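Local coordinates for protein TudS (Uncultured bacterium, PDB 6Z96) that removes sulfur from thiouracil without net redox chemistry, using a [4Fe-4S] cluster that appears to take up the sulfur as a [4Fe-5S] intermediate, at residues L70-T73 against A74-D77. Residues are numbered along the deposited sequence; the frame is centred on the assembly and turned at random.
Sequences LDVT and AEFD
Val72 and Phe76, one helical turn apart, make the tight side of this helix start. Val72 CG2 lies 3.6 Å from Phe76 CE1, off the ring plane near that corner, and the valine carbonyl oxygen sits at the ring edge, near its plane. That same oxygen takes the amide hydrogen of Phe76 in a nearly straight bond (3.1 Å between Phe76 N and Val72 O, 165° at the hydrogen), which ties the two backbones, while the CG2 contact confines the ring. Val64 of strand 63-66 and Leu50 pack on the phenylalanine as well, as do Pro102 and Ser103, the latter a residue of the iron-sulfur cluster pocket. Here the chain passes from the loop after strand 63-66 into helix 73-90, with Val72 at the N-cap position. An Asx turn spans this point: Asp71 OD1 accepts from Thr73 N at 3.0 Å and from Thr73 OG1 at 2.6 Å, both donors approaching from one face of the carboxylate. The outer side is looser and watery. One water donates to Asp71 OD1 and accepts from Ala74 N (2.9 Å), supplying a first-turn amide with a partner; another donates to Glu75 OE1, whose chain bends back at chi2 (79°). A 2.8 Å backbone bond runs from Asp77 N to Thr73 O. The side chains of this pair stand alongside each other, Asp77 OD2 3.4 Å from Thr73 CG2, while Asp77 OD1 forms a salt bridge with Lys124. An alanine in place of Asp77 would probably leave Lys124 without this mate and uncover the threonine methyl.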
loop_
_atom_site.group_PDB
_atom_site.type_symbol
_atom_site.label_atom_id
_atom_site.label_comp_id
_atom_site.label_asym_id
_atom_site.label_seq_id
_atom_site.Cartn_x
_atom_site.Cartn_y
_atom_site.Cartn_z
ATOM N N LEU A 70 5.229 -0.257 21.601
ATOM C CA LEU A 70 5.670 1.037 21.075
ATOM C C LEU A 70 4.604 1.543 20.094
ATOM O O LEU A 70 4.163 0.798 19.225
ATOM C CB LEU A 70 7.011 0.898 20.358
ATOM C CG LEU A 70 7.583 2.166 19.773
ATOM C CD1 LEU A 70 8.151 3.081 20.875
ATOM C CD2 LEU A 70 8.681 1.842 18.743
ATOM N N ASP A 71 4.206 2.817 20.246
ATOM C CA ASP A 71 3.163 3.365 19.384
ATOM C C ASP A 71 3.819 4.021 18.181
ATOM O O ASP A 71 4.582 4.974 18.323
ATOM C CB ASP A 71 2.300 4.359 20.179
ATOM C CG ASP A 71 1.000 4.642 19.470
ATOM O OD1 ASP A 71 1.047 5.214 18.366
ATOM O OD2 ASP A 71 -0.075 4.281 20.020
ATOM N N VAL A 72 3.525 3.484 16.990
ATOM C CA VAL A 72 4.076 3.986 15.736
ATOM C C VAL A 72 3.013 4.641 14.871
ATOM O O VAL A 72 3.232 4.845 13.680
ATOM C CB VAL A 72 4.844 2.879 14.975
ATOM C CG1 VAL A 72 6.133 2.523 15.735
ATOM C CG2 VAL A 72 3.996 1.629 14.763
ATOM N N THR A 73 1.875 5.040 15.459
ATOM C CA THR A 73 0.785 5.626 14.676
ATOM C C THR A 73 1.250 6.902 13.991
ATOM O O THR A 73 0.857 7.160 12.863
ATOM C CB THR A 73 -0.417 5.986 15.563
ATOM O OG1 THR A 73 -0.686 4.921 16.492
ATOM C CG2 THR A 73 -1.668 6.234 14.736
ATOM N N ALA A 74 2.111 7.705 14.650
ATOM C CA ALA A 74 2.557 8.958 14.031
ATOM C C ALA A 74 3.206 8.730 12.652
ATOM O O ALA A 74 2.926 9.449 11.688
ATOM C CB ALA A 74 3.526 9.687 14.951
ATOM N N GLU A 75 4.053 7.708 12.566
ATOM C CA GLU A 75 4.755 7.408 11.324
ATOM C C GLU A 75 3.813 6.799 10.299
ATOM O O GLU A 75 3.899 7.116 9.122
ATOM C CB GLU A 75 5.911 6.445 11.630
ATOM C CG GLU A 75 7.021 7.118 12.443
ATOM C CD GLU A 75 6.795 7.281 13.941
ATOM O OE1 GLU A 75 5.874 6.633 14.492
ATOM O OE2 GLU A 75 7.527 8.086 14.569
ATOM N N PHE A 76 2.897 5.940 10.749
ATOM C CA PHE A 76 1.922 5.340 9.829
ATOM C C PHE A 76 1.017 6.424 9.237
ATOM O O PHE A 76 0.717 6.387 8.048
ATOM C CB PHE A 76 1.061 4.297 10.555
ATOM C CG PHE A 76 1.693 2.933 10.536
ATOM C CD1 PHE A 76 2.853 2.684 11.246
ATOM C CD2 PHE A 76 1.148 1.912 9.778
ATOM C CE1 PHE A 76 3.454 1.432 11.204
ATOM C CE2 PHE A 76 1.746 0.657 9.745
ATOM C CZ PHE A 76 2.892 0.428 10.458
ATOM N N ASP A 77 0.584 7.385 10.073
ATOM C CA ASP A 77 -0.312 8.451 9.591
ATOM C C ASP A 77 0.431 9.399 8.661
ATOM O O ASP A 77 -0.125 9.836 7.654
ATOM C CB ASP A 77 -0.908 9.221 10.776
ATOM C CG ASP A 77 -1.932 8.436 11.591
ATOM O OD1 ASP A 77 -2.373 7.359 11.124
ATOM O OD2 ASP A 77 -2.304 8.909 12.701
HETATM O O HOH W 1 2.449 7.489 17.531
HETATM O O HOH W 2 7.505 5.682 16.838
#